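PDB 4Q1K: bacillaene synthase decarboxylase PksI from Bacillus subtilis, which catalyses the decarboxylation of a 3-methylglutaconyl group carried by PksL to 3-methylcrotonyl, a step in making the antibiotic bacillaene. Local coordinates for residues E61-N66 with L110-P115; T225-D228 with L234-Q237. The protein carries 1 engineered substitution. One frame throughout, in Å; residues are numbered along the deposited sequence.

Contact 1: E61-N66 with L110-P115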
# COMPACT_ATOMS: atom_id res chain seq x y z
N GLU B 61 -11.15 -18.30 -23.21
CA GLU B 61 -11.68 -19.70 -23.20
C GLU B 61 -10.75 -20.60 -23.91
O GLU B 61 -10.49 -21.71 -23.44
CB GLU B 61 -13.08 -19.74 -23.81
CG GLU B 61 -13.71 -21.13 -23.72
CD GLU B 61 -13.93 -21.60 -22.27
OE1 GLU B 61 -13.88 -20.78 -21.30
OE2 GLU B 61 -14.10 -22.83 -22.09
N TYR B 62 -10.23 -20.17 -25.08
CA TYR B 62 -9.19 -20.94 -25.72
C TYR B 62 -8.01 -21.28 -24.79
O TYR B 62 -7.48 -22.42 -24.75
CB TYR B 62 -8.65 -20.21 -26.93
CG TYR B 62 -7.57 -20.99 -27.59
CD1 TYR B 62 -7.90 -22.04 -28.46
CD2 TYR B 62 -6.23 -20.70 -27.37
CE1 TYR B 62 -6.92 -22.76 -29.10
CE2 TYR B 62 -5.24 -21.46 -28.00
CZ TYR B 62 -5.61 -22.45 -28.87
OH TYR B 62 -4.65 -23.19 -29.52
N ILE B 63 -7.55 -20.26 -24.10
CA ILE B 63 -6.42 -20.46 -23.15
C ILE B 63 -6.83 -21.45 -22.03
O ILE B 63 -6.07 -22.35 -21.68
CB ILE B 63 -5.97 -19.07 -22.55
CG1 ILE B 63 -5.36 -18.25 -23.69
CG2 ILE B 63 -5.00 -19.28 -21.33
CD1 ILE B 63 -5.19 -16.76 -23.33
N ARG B 64 -8.06 -21.32 -21.55
CA ARG B 64 -8.60 -22.25 -20.56
C ARG B 64 -8.72 -23.68 -21.10
O ARG B 64 -8.60 -24.64 -20.33
CB ARG B 64 -9.96 -21.77 -20.07
CG ARG B 64 -10.68 -22.75 -19.15
CD ARG B 64 -11.98 -22.18 -18.63
NE ARG B 64 -11.76 -21.14 -17.63
CZ ARG B 64 -11.92 -19.84 -17.86
NH1 ARG B 64 -12.30 -19.41 -19.06
NH2 ARG B 64 -11.70 -18.96 -16.89
N GLN B 65 -8.95 -23.83 -22.40
CA GLN B 65 -9.13 -25.19 -23.00
C GLN B 65 -7.82 -25.82 -23.37
O GLN B 65 -7.79 -27.01 -23.75
CB GLN B 65 -10.05 -25.15 -24.23
CG GLN B 65 -11.48 -24.74 -23.88
CD GLN B 65 -12.07 -25.64 -22.78
OE1 GLN B 65 -11.89 -26.86 -22.79
NE2 GLN B 65 -12.76 -25.03 -21.82
N ASN B 66 -6.71 -25.07 -23.31
CA ASN B 66 -5.42 -25.50 -23.84
C ASN B 66 -4.40 -25.28 -22.77
O ASN B 66 -3.64 -24.32 -22.84
CB ASN B 66 -5.09 -24.80 -25.17
CG ASN B 66 -6.04 -25.23 -26.30
OD1 ASN B 66 -7.12 -24.62 -26.55
ND2 ASN B 66 -5.71 -26.36 -26.94
N LEU B 110 -8.03 -12.25 -13.98
CA LEU B 110 -8.15 -12.85 -12.65
C LEU B 110 -8.65 -14.29 -12.75
O LEU B 110 -8.20 -15.14 -11.99
CB LEU B 110 -9.08 -11.98 -11.76
CG LEU B 110 -9.34 -12.65 -10.37
CD1 LEU B 110 -8.07 -12.66 -9.56
CD2 LEU B 110 -10.38 -11.83 -9.63
N ASP B 111 -9.58 -14.56 -13.68
CA ASP B 111 -10.20 -15.94 -13.80
C ASP B 111 -9.24 -16.87 -14.50
O ASP B 111 -9.34 -18.08 -14.38
CB ASP B 111 -11.51 -15.88 -14.58
CG ASP B 111 -12.61 -15.13 -13.82
OD1 ASP B 111 -12.49 -15.01 -12.59
OD2 ASP B 111 -13.51 -14.59 -14.48
N CYS B 112 -8.31 -16.33 -15.29
CA CYS B 112 -7.28 -17.13 -15.95
C CYS B 112 -6.44 -17.91 -14.95
O CYS B 112 -5.92 -17.33 -13.94
CB CYS B 112 -6.41 -16.21 -16.89
SG CYS B 112 -5.26 -17.08 -17.91
N GLU B 113 -6.20 -19.20 -15.19
CA GLU B 113 -5.45 -19.96 -14.18
C GLU B 113 -3.93 -19.69 -14.18
O GLU B 113 -3.29 -19.96 -13.18
CB GLU B 113 -5.70 -21.46 -14.31
CG GLU B 113 -5.26 -21.97 -15.64
CD GLU B 113 -5.53 -23.50 -15.77
OE1 GLU B 113 -5.66 -24.20 -14.74
OE2 GLU B 113 -5.57 -23.97 -16.91
N ILE B 114 -3.42 -19.14 -15.27
CA ILE B 114 -1.97 -18.82 -15.36
C ILE B 114 -1.74 -17.29 -15.22
O ILE B 114 -2.66 -16.48 -15.36
CB ILE B 114 -1.36 -19.40 -16.62
CG1 ILE B 114 -2.10 -18.96 -17.87
CG2 ILE B 114 -1.28 -20.92 -16.43
CD1 ILE B 114 -1.43 -19.36 -19.19
N PRO B 115 -0.50 -16.88 -14.96
CA PRO B 115 -0.21 -15.46 -14.81
C PRO B 115 -0.49 -14.71 -16.11
O PRO B 115 -0.19 -15.21 -17.23
CB PRO B 115 1.32 -15.46 -14.57
CG PRO B 115 1.56 -16.71 -13.80
CD PRO B 115 0.65 -17.72 -14.48
O HOH W 1 -5.15 -21.93 -18.76
O HOH W 2 -7.59 -25.09 -17.91
O HOH W 3 -9.51 -21.00 -15.83

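Contact 2: T225-D228 with L234-Q237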
# COMPACT_ATOMS: atom_id res chain seq x y z
N THR B 225 -0.48 -23.21 -9.11
CA THR B 225 -0.70 -23.40 -7.66
C THR B 225 -0.44 -22.10 -6.93
O THR B 225 -1.20 -21.71 -6.02
CB THR B 225 0.22 -24.51 -7.16
OG1 THR B 225 -0.18 -25.74 -7.86
CG2 THR B 225 0.08 -24.70 -5.64
N LEU B 226 0.68 -21.46 -7.32
CA LEU B 226 1.02 -20.18 -6.66
C LEU B 226 0.01 -19.10 -6.96
O LEU B 226 -0.51 -18.41 -6.06
CB LEU B 226 2.46 -19.77 -7.01
CG LEU B 226 2.78 -18.47 -6.15
CD1 LEU B 226 2.70 -18.51 -4.60
CD2 LEU B 226 4.23 -18.13 -6.64
N LYS B 227 -0.36 -18.93 -8.22
CA LYS B 227 -1.31 -17.86 -8.47
C LYS B 227 -2.65 -18.14 -7.73
O LYS B 227 -3.29 -17.22 -7.18
CB LYS B 227 -1.58 -17.75 -9.96
CG LYS B 227 -2.73 -16.77 -10.29
CD LYS B 227 -2.81 -16.42 -11.79
CE LYS B 227 -4.14 -15.65 -12.00
NZ LYS B 227 -4.22 -14.99 -13.37
N ASP B 228 -3.10 -19.40 -7.76
CA ASP B 228 -4.36 -19.73 -7.05
C ASP B 228 -4.32 -19.24 -5.59
O ASP B 228 -5.30 -18.68 -5.12
CB ASP B 228 -4.54 -21.23 -6.98
CG ASP B 228 -5.19 -21.80 -8.22
OD1 ASP B 228 -5.69 -21.05 -9.06
OD2 ASP B 228 -5.16 -23.08 -8.33
N LEU B 234 -8.76 -12.20 -3.72
CA LEU B 234 -9.44 -11.40 -4.74
C LEU B 234 -10.59 -12.19 -5.29
O LEU B 234 -11.68 -11.60 -5.51
CB LEU B 234 -8.52 -11.08 -5.92
CG LEU B 234 -7.52 -9.97 -5.67
CD1 LEU B 234 -6.62 -10.23 -4.49
CD2 LEU B 234 -6.74 -9.83 -6.96
N ARG B 235 -10.37 -13.52 -5.58
CA ARG B 235 -11.50 -14.26 -6.17
C ARG B 235 -12.67 -14.41 -5.18
O ARG B 235 -13.87 -14.35 -5.57
CB ARG B 235 -10.98 -15.67 -6.61
CG ARG B 235 -10.17 -15.58 -7.94
CD ARG B 235 -9.57 -16.95 -8.24
NE ARG B 235 -8.80 -16.91 -9.48
CZ ARG B 235 -7.89 -17.81 -9.81
NH1 ARG B 235 -7.55 -18.77 -8.93
NH2 ARG B 235 -7.29 -17.73 -11.01
N ASP B 236 -12.32 -14.53 -3.89
CA ASP B 236 -13.28 -14.64 -2.83
C ASP B 236 -14.07 -13.35 -2.61
O ASP B 236 -15.26 -13.42 -2.36
CB ASP B 236 -12.56 -15.03 -1.55
CG ASP B 236 -13.52 -15.17 -0.37
OD1 ASP B 236 -14.46 -16.00 -0.43
OD2 ASP B 236 -13.34 -14.41 0.61
N GLN B 237 -13.38 -12.20 -2.65
CA GLN B 237 -13.96 -10.91 -2.26
C GLN B 237 -14.66 -10.17 -3.38
O GLN B 237 -15.58 -9.37 -3.08
CB GLN B 237 -12.94 -10.02 -1.61
CG GLN B 237 -12.44 -10.57 -0.25
CD GLN B 237 -11.21 -9.78 0.22
OE1 GLN B 237 -11.10 -8.60 -0.06
NE2 GLN B 237 -10.27 -10.43 0.83
O HOH W 4 -4.80 -19.17 -10.93
O HOH W 5 -7.76 -18.96 -6.03

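Contact 1: E61-N66 with L110-P115
Arg-64 in the last turn of helix 50-65 faces Cys-112, the first residue to leave helical geometry after helix 108-111, with their CA atoms 7.0 Å apart. Beneath this approach the touching is apolar. The CG2 methyl of Ile-63, set anti to its own backbone N, reaches two partners at once: SG of Cys-112 at 4.1 Å and the CD1 end of Ile-114 at a similar distance. Isoleucine and cysteine suit this buried layer because their compact, largely apolar surfaces pack without a charge to solvate.

At the exposed margin Arg-64 reaches across toward Asp-111 and bends at chi3 (-73°), which carries its NH2 to 3.6 Å from the backbone O of Asp-111, with CB of Asp-111 at the guanidinium edge. Its other terminal nitrogen, NH1, forms a salt bridge with OE1 of Glu-61 at 3.1 Å, one turn back on the same helix. Two waters lie between the segments near Glu-113. Water 2 donates to OE2 of Glu-113 and to the O of Arg-64, the latter at 2.7 Å, and water 1 lies within bonding distance of the same OE2 and of the O of Ile-63 near the helix end. A carboxylate suits this place, since OE2 meets both waters and makes a salt bridge with Arg-220 of helix 220-252.

Below, Ile-63, Cys-112 and Ile-114 all rest on Val-72 of strand 71-75, and Ile-63 reaches strand 34-39 as well; Ile-114 meanwhile leans on Val-224 of helix 220-252, so the contact joins helix 50-65 and the turn entering strand 116-120 over the crotonase-fold sheet.

Contact 2: T225-D228 with L234-Q237
OD1 of Asp-228 is gripped by two donors: NH1 of Arg-235, at 2.9 Å, and water 4. The bond from NH1 is fairly straight, with an N-H...O angle of 160°, and belongs to an intrahelical i to i+7 salt bridge. It leaves the guanidinium almost exactly in its plane but meets OD1 on the anti side, 32° out of the carboxylate plane. The two planes stand 62° apart, and one oxygen takes the direct bond.

Water 4 closes a small ring: it donates to OD1 of Asp-228 and accepts from NH2 of Arg-235 at 2.9 Å. Water 5 does the same for the backbone, receiving a bond from NH1 of Arg-235 while donating to the O of Asp-228 at 2.6 Å. The pair is seven positions apart, about two turns of one helix, so a long side chain is needed. Arginine supplies it: the chain runs extended from CG to NE, laying the guanidinium back along helix 220-252 to the shorter aspartate. On the same helix Leu-226 and Leu-234 pack on Pro-157 and Phe-171 of the second subunit of the trimer.

Beside them Lys-227 passes at about a right angle, its CE 3.9 Å from NH2 of Arg-235. Its own extended chain carries NZ away from Asp-228 to a salt bridge with Asp-136, among more backbone carbonyl oxygens than it has protons to give.

These bonds and both waters hold the guanidinium's orientation from several sides. The two cations lie close, NZ of Lys-227 being 4.7 Å from NH2 of Arg-235; Asp-228 and Asp-136 probably offset this charge, letting both side chains serve carbonyls at the end of helix 108-111 and in the loop after it.

The two contacts have centres about 13 Å apart, on the same side of the chain's centre, and follow one another in sequence: contact 1 closes before contact 2 opens. They meet directly at the segment 110-115, whose carbonyls face helix 220-252: NH2 of Arg-235 lies 2.9 Å from the O of Leu-110, and NZ of Lys-227 lies equally near the O of Ile-114, both probable hydrogen bonds. The turn leading to strand 116-120 is thus held between helix 50-65 and the long helix 220-252. Both contacts belong to the crotonase-like fold and lie away from the catalytic His-249, which sits further along helix 220-252.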